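Long-range contacts in prohead core protein protease (Enterobacteria phage T4, PDB 5JBL), which cleaves the inner-core and other prohead proteins as a pentameric serine protease, switched on by self-cleavage once prohead assembly is complete, so making room for the DNA: residues T29-P33 against I62-A66; E35-G39 against I150-P156; L57-F63 against V129-V135; S160-S165 against N177-L182. The protein carries 3 engineered substitutions. All coordinates share one frame; numbering follows the deposited sequence.

Interaction 1: T29-P33 against I62-A66; sequences TWGQP and IFLQA. Engineered in segment 62-66: Leu64 (natural residue Met).
At a classic beta bulge in strand 62-65, where Phe63 and Leu64 both face Val129 of the neighbouring strand 128-135, the indole of Trp30 lies on the bulged backbone just past the inferred autolysis site Glu28-Thr29. Its flat face suits this surface of main chain. CA of Leu64 sits 3.8 Å from the centroid of the five-membered ring, only 10° off the normal, a CH-pi contact, and the amide N of Gln65 lies over the same face nearer the rim. Trp30 CD1 comes within 3.0 Å of Phe63 O. Farther out, the six-membered ring meets Gln65, Trp30 CZ3 lying 3.7 Å from Gln65 CB, while the side-chain amide of that glutamine, its NE2 hydrogen-bonded to Asp128 OD1, is turned 73° from the indole. Leu64, an engineered replacement for methionine, brings its CG to 3.8 Å from Trp30 NE1. With CG anti to its own carbonyl carbon (chi1 -60°), Trp30 carries NE1 to Ser160 OG, a hydrogen bond that satisfies the buried N-H. A water donates both to Trp30 O and, at 2.7 Å, to Ile62 O, joining two carbonyls that could not bond each other directly. Rigid Pro33 puts its CG at the edge of the Phe63 ring. The loop thus fits between strands 53-65 and 157-168: Val158 bonds the backbone of Trp30 and Gly31, and Phe63 also packs on Val186 of strand 181-189.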
# COMPACT_ATOMS: atom_id res chain seq x y z
N THR C 29 -17.20 20.72 -6.49
CA THR C 29 -16.87 20.05 -7.74
C THR C 29 -17.17 21.00 -8.90
O THR C 29 -18.15 21.76 -8.86
CB THR C 29 -17.64 18.74 -7.89
OG1 THR C 29 -19.04 19.01 -7.80
CG2 THR C 29 -17.23 17.78 -6.81
N TRP C 30 -16.31 20.99 -9.91
CA TRP C 30 -16.41 21.94 -11.01
C TRP C 30 -16.44 21.28 -12.39
O TRP C 30 -16.29 21.98 -13.39
CB TRP C 30 -15.24 22.93 -10.96
CG TRP C 30 -15.17 23.74 -9.72
CD1 TRP C 30 -14.26 23.60 -8.70
CD2 TRP C 30 -15.99 24.86 -9.36
NE1 TRP C 30 -14.48 24.56 -7.73
CE2 TRP C 30 -15.54 25.34 -8.11
CE3 TRP C 30 -17.10 25.48 -9.96
CZ2 TRP C 30 -16.13 26.42 -7.46
CZ3 TRP C 30 -17.69 26.56 -9.32
CH2 TRP C 30 -17.20 27.01 -8.07
N GLY C 31 -16.61 19.97 -12.47
CA GLY C 31 -16.74 19.32 -13.76
C GLY C 31 -15.42 18.80 -14.30
O GLY C 31 -14.42 18.70 -13.60
N GLN C 32 -15.44 18.46 -15.60
CA GLN C 32 -14.28 17.85 -16.23
C GLN C 32 -13.55 18.90 -17.05
O GLN C 32 -14.16 19.49 -17.96
CB GLN C 32 -14.70 16.69 -17.13
CG GLN C 32 -15.30 15.49 -16.43
CD GLN C 32 -15.90 14.51 -17.42
OE1 GLN C 32 -16.74 14.90 -18.23
NE2 GLN C 32 -15.46 13.25 -17.38
N PRO C 33 -12.29 19.18 -16.75
CA PRO C 33 -11.54 20.12 -17.59
C PRO C 33 -11.39 19.56 -19.00
O PRO C 33 -11.17 18.36 -19.19
CB PRO C 33 -10.19 20.24 -16.88
CG PRO C 33 -10.39 19.71 -15.53
CD PRO C 33 -11.58 18.81 -15.52
N ILE C 62 -11.02 24.58 -17.07
CA ILE C 62 -11.71 25.31 -16.01
C ILE C 62 -11.51 24.59 -14.69
O ILE C 62 -11.87 23.42 -14.53
CB ILE C 62 -13.20 25.46 -16.34
CG1 ILE C 62 -13.37 26.40 -17.53
CG2 ILE C 62 -13.98 25.94 -15.11
CD1 ILE C 62 -14.79 26.49 -18.05
N PHE C 63 -10.94 25.30 -13.72
CA PHE C 63 -10.75 24.74 -12.39
C PHE C 63 -11.73 25.29 -11.35
O PHE C 63 -12.01 24.60 -10.38
CB PHE C 63 -9.32 24.99 -11.89
CG PHE C 63 -8.26 24.13 -12.56
CD1 PHE C 63 -8.59 23.11 -13.43
CD2 PHE C 63 -6.91 24.39 -12.31
CE1 PHE C 63 -7.60 22.33 -14.04
CE2 PHE C 63 -5.92 23.62 -12.91
CZ PHE C 63 -6.26 22.58 -13.77
N LEU C 64 -12.21 26.52 -11.53
CA LEU C 64 -13.20 27.13 -10.65
C LEU C 64 -14.02 28.12 -11.47
O LEU C 64 -13.58 28.60 -12.52
CB LEU C 64 -12.56 27.86 -9.45
CG LEU C 64 -11.68 27.06 -8.49
CD1 LEU C 64 -10.22 27.15 -8.92
CD2 LEU C 64 -11.84 27.55 -7.06
N GLN C 65 -15.21 28.45 -10.96
CA GLN C 65 -16.10 29.37 -11.66
C GLN C 65 -16.73 30.35 -10.69
O GLN C 65 -17.25 29.94 -9.64
CB GLN C 65 -17.21 28.62 -12.38
CG GLN C 65 -16.71 27.72 -13.47
CD GLN C 65 -17.84 27.05 -14.19
OE1 GLN C 65 -18.37 26.05 -13.72
NE2 GLN C 65 -18.24 27.62 -15.32
N ALA C 66 -16.73 31.63 -11.06
CA ALA C 66 -17.38 32.69 -10.31
C ALA C 66 -18.75 32.99 -10.91
O ALA C 66 -19.01 32.71 -12.09
CB ALA C 66 -16.53 33.97 -10.33
O HOH W 1 -14.06 21.94 -15.14

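Interaction 2: E35-G39 against I150-P156; sequences EIIDG and IRAGWIP
Asp38 and Arg151 meet side-on in a two-pronged salt bridge that ties strand 35-38 to the C-terminal end of helix 142-151, where the helix closes in a Schellman motif. The two side chains cross at about a right angle. Arg151 NE gives its hydrogen to Asp38 OD2 at 2.8 Å, and Arg151 NH2 reaches Asp38 OD1 at 2.9 Å, both bonds nearly straight. Each oxygen is approached on its syn side. The acceptors lie in the guanidinium plane, yet the carboxylate is twisted 32° against it, so the nitrogens stand somewhat out of the carboxylate plane. Arginine suits the place because its chain, extended from CG to NE, spans the gap and still leaves NH1 for Glu137, a second acidic partner that probably steadies the charge.

Two residues back along the strand the chemistry becomes apolar. Ile36 points at the helix end, its CG2 lying 3.7 Å from Ile150 CG2, while the other branch carries CD1 to Pro156, tip to tip, and to CG1 of Ile155. A beta-branched residue can thus fill two directions at once. Gly153, without a CB, readily takes the positive phi (122°) with which the helix ends. Residues 150-155 fall in the homomultimerization region, and Trp154 NE1 bonds Gln97 of the second subunit. In the Schellman turn itself, Gly153 N bonds back to Ile150 O at 2.9 Å.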
# COMPACT_ATOMS: atom_id res chain seq x y z
N GLU C 35 -9.23 19.60 -21.44
CA GLU C 35 -7.99 19.23 -22.12
C GLU C 35 -7.15 18.30 -21.26
O GLU C 35 -6.87 18.61 -20.10
CB GLU C 35 -7.15 20.46 -22.49
CG GLU C 35 -7.88 21.50 -23.31
CD GLU C 35 -8.38 20.97 -24.64
OE1 GLU C 35 -7.77 20.01 -25.16
OE2 GLU C 35 -9.38 21.51 -25.16
N ILE C 36 -6.75 17.18 -21.83
CA ILE C 36 -5.76 16.30 -21.24
C ILE C 36 -4.65 16.14 -22.27
O ILE C 36 -4.92 15.75 -23.41
CB ILE C 36 -6.37 14.94 -20.86
CG1 ILE C 36 -7.44 15.14 -19.78
CG2 ILE C 36 -5.26 13.96 -20.48
CD1 ILE C 36 -8.23 13.90 -19.49
N ILE C 37 -3.42 16.47 -21.88
CA ILE C 37 -2.30 16.53 -22.81
C ILE C 37 -1.19 15.63 -22.29
O ILE C 37 -0.61 15.90 -21.23
CB ILE C 37 -1.79 17.97 -23.00
CG1 ILE C 37 -2.93 18.89 -23.46
CG2 ILE C 37 -0.70 18.00 -24.03
CD1 ILE C 37 -3.56 19.70 -22.35
N ASP C 38 -0.88 14.57 -23.03
CA ASP C 38 0.08 13.56 -22.62
C ASP C 38 1.32 13.63 -23.51
O ASP C 38 1.20 13.62 -24.74
CB ASP C 38 -0.54 12.17 -22.71
CG ASP C 38 0.26 11.11 -21.97
OD1 ASP C 38 1.26 11.43 -21.28
OD2 ASP C 38 -0.13 9.93 -22.07
N GLY C 39 2.49 13.69 -22.88
CA GLY C 39 3.74 13.45 -23.57
C GLY C 39 4.37 14.62 -24.28
O GLY C 39 5.29 14.42 -25.08
N ILE C 150 -6.10 7.85 -16.36
CA ILE C 150 -6.22 8.73 -17.52
C ILE C 150 -5.77 8.02 -18.79
O ILE C 150 -6.42 8.13 -19.84
CB ILE C 150 -5.41 10.03 -17.29
CG1 ILE C 150 -6.13 10.93 -16.28
CG2 ILE C 150 -5.21 10.77 -18.58
CD1 ILE C 150 -5.25 12.10 -15.77
N ARG C 151 -4.65 7.28 -18.73
CA ARG C 151 -4.21 6.62 -19.95
C ARG C 151 -5.12 5.46 -20.33
O ARG C 151 -5.17 5.09 -21.51
CB ARG C 151 -2.76 6.15 -19.83
CG ARG C 151 -1.82 7.35 -19.78
CD ARG C 151 -0.36 7.01 -19.85
NE ARG C 151 0.40 8.25 -19.86
CZ ARG C 151 1.19 8.67 -18.88
NH1 ARG C 151 1.35 7.94 -17.79
NH2 ARG C 151 1.83 9.83 -18.99
N ALA C 152 -5.89 4.93 -19.38
CA ALA C 152 -6.91 3.96 -19.76
C ALA C 152 -8.14 4.63 -20.33
O ALA C 152 -9.03 3.94 -20.83
CB ALA C 152 -7.28 3.09 -18.54
N GLY C 153 -8.24 5.95 -20.28
CA GLY C 153 -9.34 6.67 -20.88
C GLY C 153 -10.15 7.53 -19.92
O GLY C 153 -11.02 8.27 -20.38
N TRP C 154 -9.89 7.50 -18.62
CA TRP C 154 -10.66 8.30 -17.68
C TRP C 154 -10.49 9.80 -17.95
O TRP C 154 -9.38 10.29 -18.14
CB TRP C 154 -10.22 8.00 -16.24
CG TRP C 154 -11.09 8.64 -15.18
CD1 TRP C 154 -12.45 8.79 -15.22
CD2 TRP C 154 -10.66 9.21 -13.92
NE1 TRP C 154 -12.90 9.41 -14.07
CE2 TRP C 154 -11.83 9.67 -13.26
CE3 TRP C 154 -9.42 9.37 -13.30
CZ2 TRP C 154 -11.78 10.29 -12.01
CZ3 TRP C 154 -9.37 9.97 -12.05
CH2 TRP C 154 -10.54 10.43 -11.42
N ILE C 155 -11.61 10.51 -17.95
CA ILE C 155 -11.57 11.97 -17.92
C ILE C 155 -11.98 12.41 -16.51
O ILE C 155 -13.17 12.34 -16.16
CB ILE C 155 -12.45 12.61 -19.00
CG1 ILE C 155 -11.94 12.20 -20.38
CG2 ILE C 155 -12.47 14.14 -18.82
CD1 ILE C 155 -12.80 12.71 -21.52
N PRO C 156 -11.06 12.88 -15.70
CA PRO C 156 -11.39 13.22 -14.32
C PRO C 156 -12.19 14.51 -14.21
O PRO C 156 -12.09 15.41 -15.04
CB PRO C 156 -10.02 13.38 -13.66
CG PRO C 156 -9.09 13.71 -14.79
CD PRO C 156 -9.62 12.99 -15.98

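Interaction 3: L57-F63 against V129-V135; sequences LYIEGIF and VYGRARV
Tyr58 and Arg134 face each other as a non-hydrogen-bonded pair of two antiparallel strands, and the tyrosine side chain can be followed outward across its neighbours. Its CB lies near Ala133 O. A chi1 of -74° sets the ring beside its own backbone N and leans it over the partner strand: CD1 meets Arg132 CG at 3.6 Å, CE1 comes to 3.5 Å from Arg134 CB, and Arg134 CG lies over the ring face in a CH-pi contact. At the tip, Tyr58 OH receives the N-H of Arg134 NH1 at 2.8 Å, in the guanidinium plane although the bond is bent (145°). The guanidinium stands almost upright to the ring, 85° away. Glu120 bonds the same hydroxyl and also pairs with Arg132, while Arg134 NH2 bonds Pro55 O, so the hydroxyl of buried Tyr58 has two partners and Arg134 a second acceptor. Tyrosine suits the site by joining a flat apolar body to a polar end.

Ile59 and Ala133 lie on the opposite, apolar face, and Ile59 CD1 also rests 4.0 Å from Val135 CG2. Gly131 has no side chain to clash with the Phe63 ring, whose CE2 comes 3.4 Å from Gly131 C. At the far end Ile62 CG1 sits over the Tyr130 ring, 3.4 Å from CZ. Paired backbone bonds run through Ile59 with Ala133 and Gly61 with Gly131, the latter including Gly131 N to Gly61 O at 2.9 Å. The two strands are thus neighbours in an antiparallel sheet, strand 53-65 turning a corner at Gly61.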
# COMPACT_ATOMS: atom_id res chain seq x y z
N LEU C 57 2.29 14.66 -18.29
CA LEU C 57 0.86 14.51 -18.49
C LEU C 57 0.19 15.69 -17.81
O LEU C 57 0.38 15.90 -16.60
CB LEU C 57 0.37 13.19 -17.90
CG LEU C 57 -1.13 12.94 -17.92
CD1 LEU C 57 -1.67 12.93 -19.33
CD2 LEU C 57 -1.36 11.59 -17.25
N TYR C 58 -0.61 16.45 -18.56
CA TYR C 58 -1.20 17.68 -18.05
C TYR C 58 -2.72 17.66 -18.12
O TYR C 58 -3.29 17.18 -19.10
CB TYR C 58 -0.68 18.90 -18.81
CG TYR C 58 0.72 19.24 -18.42
CD1 TYR C 58 0.96 20.15 -17.42
CD2 TYR C 58 1.81 18.60 -19.02
CE1 TYR C 58 2.23 20.47 -17.03
CE2 TYR C 58 3.10 18.91 -18.63
CZ TYR C 58 3.29 19.85 -17.62
OH TYR C 58 4.55 20.19 -17.19
N ILE C 59 -3.35 18.21 -17.09
CA ILE C 59 -4.78 18.50 -17.09
C ILE C 59 -4.93 20.01 -17.18
O ILE C 59 -4.35 20.74 -16.36
CB ILE C 59 -5.46 17.93 -15.84
CG1 ILE C 59 -5.24 16.42 -15.78
CG2 ILE C 59 -6.95 18.28 -15.85
CD1 ILE C 59 -5.58 15.79 -14.45
N GLU C 60 -5.68 20.49 -18.18
CA GLU C 60 -5.83 21.93 -18.38
C GLU C 60 -7.28 22.29 -18.69
O GLU C 60 -7.91 21.66 -19.55
CB GLU C 60 -4.91 22.43 -19.51
CG GLU C 60 -4.85 23.95 -19.64
CD GLU C 60 -3.97 24.42 -20.79
OE1 GLU C 60 -4.47 25.16 -21.66
OE2 GLU C 60 -2.77 24.05 -20.84
N GLY C 61 -7.79 23.30 -18.01
CA GLY C 61 -9.12 23.80 -18.32
C GLY C 61 -9.70 24.55 -17.13
O GLY C 61 -8.96 25.06 -16.28
N ILE C 62 -11.02 24.58 -17.07
CA ILE C 62 -11.71 25.31 -16.01
C ILE C 62 -11.51 24.59 -14.69
O ILE C 62 -11.87 23.42 -14.53
CB ILE C 62 -13.20 25.46 -16.34
CG1 ILE C 62 -13.37 26.40 -17.53
CG2 ILE C 62 -13.98 25.94 -15.11
CD1 ILE C 62 -14.79 26.49 -18.05
N PHE C 63 -10.94 25.30 -13.72
CA PHE C 63 -10.75 24.74 -12.39
C PHE C 63 -11.73 25.29 -11.35
O PHE C 63 -12.01 24.60 -10.38
CB PHE C 63 -9.32 24.99 -11.89
CG PHE C 63 -8.26 24.13 -12.56
CD1 PHE C 63 -8.59 23.11 -13.43
CD2 PHE C 63 -6.91 24.39 -12.31
CE1 PHE C 63 -7.60 22.33 -14.04
CE2 PHE C 63 -5.92 23.62 -12.91
CZ PHE C 63 -6.26 22.58 -13.77
N VAL C 129 -11.97 30.47 -13.86
CA VAL C 129 -10.56 30.34 -13.51
C VAL C 129 -10.03 29.14 -14.28
O VAL C 129 -10.48 28.01 -14.06
CB VAL C 129 -10.36 30.18 -12.00
CG1 VAL C 129 -8.88 30.25 -11.66
CG2 VAL C 129 -11.15 31.25 -11.26
N TYR C 130 -9.09 29.36 -15.20
CA TYR C 130 -8.45 28.26 -15.89
C TYR C 130 -7.14 27.90 -15.19
O TYR C 130 -6.57 28.71 -14.46
CB TYR C 130 -8.16 28.62 -17.35
CG TYR C 130 -9.37 28.48 -18.25
CD1 TYR C 130 -10.40 29.42 -18.20
CD2 TYR C 130 -9.51 27.40 -19.12
CE1 TYR C 130 -11.52 29.30 -19.01
CE2 TYR C 130 -10.62 27.27 -19.92
CZ TYR C 130 -11.62 28.23 -19.87
OH TYR C 130 -12.73 28.10 -20.68
N GLY C 131 -6.67 26.68 -15.41
CA GLY C 131 -5.35 26.38 -14.89
C GLY C 131 -4.74 25.21 -15.63
O GLY C 131 -5.39 24.53 -16.43
N ARG C 132 -3.47 24.98 -15.33
CA ARG C 132 -2.76 23.84 -15.88
C ARG C 132 -2.16 23.06 -14.72
O ARG C 132 -1.49 23.65 -13.86
CB ARG C 132 -1.68 24.29 -16.88
CG ARG C 132 -1.04 23.13 -17.63
CD ARG C 132 -0.02 23.61 -18.65
NE ARG C 132 1.25 23.93 -18.00
CZ ARG C 132 1.66 25.16 -17.75
NH1 ARG C 132 0.92 26.21 -18.10
NH2 ARG C 132 2.83 25.36 -17.15
N ALA C 133 -2.44 21.77 -14.66
CA ALA C 133 -1.93 20.92 -13.60
C ALA C 133 -1.14 19.76 -14.20
O ALA C 133 -1.57 19.13 -15.16
CB ALA C 133 -3.06 20.36 -12.72
N ARG C 134 0.02 19.49 -13.62
CA ARG C 134 0.84 18.35 -14.02
C ARG C 134 0.54 17.16 -13.12
O ARG C 134 0.47 17.31 -11.89
CB ARG C 134 2.32 18.73 -13.95
CG ARG C 134 3.26 17.63 -14.38
CD ARG C 134 4.71 18.03 -14.19
NE ARG C 134 5.58 16.94 -14.62
CZ ARG C 134 6.22 16.88 -15.78
NH1 ARG C 134 6.10 17.87 -16.67
NH2 ARG C 134 6.98 15.82 -16.07
N VAL C 135 0.34 15.99 -13.72
CA VAL C 135 0.13 14.77 -12.95
C VAL C 135 1.48 14.26 -12.46
O VAL C 135 2.46 14.24 -13.21
CB VAL C 135 -0.59 13.71 -13.80
CG1 VAL C 135 -0.73 12.40 -13.03
CG2 VAL C 135 -1.95 14.22 -14.20
O HOH W 2 3.42 13.94 -15.82

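Interaction 4: S160-S165 against N177-L182; sequences SRGLGS and NEGFKL
Strands 160-164 and 181-182 run antiparallel, with Leu163 and Lys181 as a hydrogen-bonded pair (Leu163 N to Lys181 O 2.8 Å) next to a type II turn from Asn177 to Phe180. Gly179, at positive phi, occupies the turn position that favours glycine. Asn177, which opens the turn, holds Ser165 twice: its backbone N bonds Ser165 O at 2.9 Å, and its ND2 bonds Ser165 OG at 3.0 Å, the hydroxyl lying in the amide plane. The other end of that amide, OD1, is hydrogen-bonded to Thr167 OG1. Ser165 OG stands between its backbone N and carbonyl carbon (chi1 55°), which brings it to the asparagine amide. A water accepts from Ser165 N and donates to Asn177 O at 2.6 Å. The Phe180 ring lies close to the glycines, CE2 3.7 Å from Gly162 CA and its edge toward Gly164; Gly162, having no side chain, lets the ring come this close. Leu182 CD1 packs 3.4 Å from Arg161 O. Tyr76 meets Phe180 edge-to-face, and Arg161 forms salt bridges with Asp187 and Glu101. Short polar side chains thus fasten the partly exposed turn end, while glycines make room for the buried Phe180 ring farther in.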
# COMPACT_ATOMS: atom_id res chain seq x y z
N SER C 160 -12.28 21.72 -5.76
CA SER C 160 -11.47 22.66 -4.98
C SER C 160 -11.85 22.52 -3.51
O SER C 160 -12.93 22.03 -3.18
CB SER C 160 -11.67 24.11 -5.46
OG SER C 160 -13.03 24.53 -5.34
N ARG C 161 -10.92 22.93 -2.65
CA ARG C 161 -11.12 22.99 -1.20
C ARG C 161 -10.83 24.39 -0.68
O ARG C 161 -9.90 25.06 -1.14
CB ARG C 161 -10.22 21.98 -0.47
CG ARG C 161 -10.50 20.52 -0.78
CD ARG C 161 -9.67 19.62 0.12
NE ARG C 161 -8.58 19.00 -0.60
CZ ARG C 161 -7.51 18.47 -0.03
NH1 ARG C 161 -7.35 18.52 1.29
NH2 ARG C 161 -6.58 17.90 -0.79
N GLY C 162 -11.63 24.85 0.28
CA GLY C 162 -11.35 26.16 0.83
C GLY C 162 -12.04 26.31 2.17
O GLY C 162 -12.75 25.41 2.63
N LEU C 163 -11.85 27.48 2.78
CA LEU C 163 -12.42 27.80 4.08
C LEU C 163 -13.24 29.08 3.95
O LEU C 163 -12.74 30.10 3.47
CB LEU C 163 -11.33 27.99 5.14
CG LEU C 163 -10.46 26.76 5.42
CD1 LEU C 163 -9.24 27.15 6.24
CD2 LEU C 163 -11.27 25.68 6.12
N GLY C 164 -14.49 29.03 4.39
CA GLY C 164 -15.32 30.21 4.32
C GLY C 164 -16.65 29.98 4.98
O GLY C 164 -16.85 28.99 5.70
N SER C 165 -17.58 30.91 4.74
CA SER C 165 -18.93 30.83 5.28
C SER C 165 -19.92 31.19 4.19
O SER C 165 -19.55 31.72 3.14
CB SER C 165 -19.09 31.74 6.50
OG SER C 165 -18.75 33.08 6.20
N ASN C 177 -19.36 34.08 1.55
CA ASN C 177 -19.15 35.37 2.19
C ASN C 177 -17.73 35.87 1.95
O ASN C 177 -16.82 35.13 1.56
CB ASN C 177 -19.43 35.27 3.69
CG ASN C 177 -20.91 35.07 3.99
OD1 ASN C 177 -21.77 35.60 3.30
ND2 ASN C 177 -21.20 34.28 5.02
N GLU C 178 -17.55 37.17 2.19
CA GLU C 178 -16.23 37.77 2.08
C GLU C 178 -15.25 37.05 2.99
O GLU C 178 -15.60 36.60 4.09
CB GLU C 178 -16.33 39.27 2.43
CG GLU C 178 -15.12 40.10 2.06
CD GLU C 178 -15.27 41.57 2.45
OE1 GLU C 178 -16.39 41.97 2.83
OE2 GLU C 178 -14.27 42.32 2.36
N GLY C 179 -14.01 36.93 2.53
CA GLY C 179 -12.99 36.26 3.31
C GLY C 179 -12.73 34.82 2.94
O GLY C 179 -11.92 34.18 3.61
N PHE C 180 -13.41 34.29 1.92
CA PHE C 180 -13.15 32.93 1.48
C PHE C 180 -11.67 32.75 1.19
O PHE C 180 -11.03 33.61 0.59
CB PHE C 180 -13.95 32.59 0.22
CG PHE C 180 -13.55 31.29 -0.40
CD1 PHE C 180 -12.76 31.26 -1.54
CD2 PHE C 180 -13.94 30.09 0.17
CE1 PHE C 180 -12.39 30.06 -2.11
CE2 PHE C 180 -13.58 28.88 -0.39
CZ PHE C 180 -12.80 28.86 -1.54
N LYS C 181 -11.12 31.61 1.62
CA LYS C 181 -9.72 31.30 1.41
C LYS C 181 -9.62 30.00 0.64
O LYS C 181 -10.21 28.99 1.03
CB LYS C 181 -8.97 31.21 2.74
CG LYS C 181 -7.54 30.71 2.60
CD LYS C 181 -6.82 30.69 3.93
CE LYS C 181 -5.32 30.48 3.75
NZ LYS C 181 -4.67 30.04 5.02
N LEU C 182 -8.90 30.02 -0.48
CA LEU C 182 -8.71 28.83 -1.29
C LEU C 182 -7.49 28.08 -0.76
O LEU C 182 -6.39 28.64 -0.72
CB LEU C 182 -8.51 29.23 -2.76
CG LEU C 182 -8.36 28.08 -3.76
CD1 LEU C 182 -9.65 27.26 -3.78
CD2 LEU C 182 -8.07 28.63 -5.14
O HOH W 3 -16.39 32.90 2.92

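How the interactions relate
Strand 53-65 joins three of the contacts: interactions 1 and 3 share Ile62 and Phe63, with centres about 10 Å apart, and strand 35-38 of interaction 2 extends the same sheet, Ile37 O lying 2.7 Å from Tyr58 N. Interaction 1 also reaches the second sheet, since Leu64 CD2 packs 4.0 Å from Leu182 CD1 of interaction 4. It lies beside the active site: the Trp30 side chain is about 6 Å from that of Ala159 and about 10 Å from that of Ala104, both active-site positions altered here. Interaction 2 is at the other end, its centre about 29 Å from that of interaction 4, and faces the neighbouring subunit.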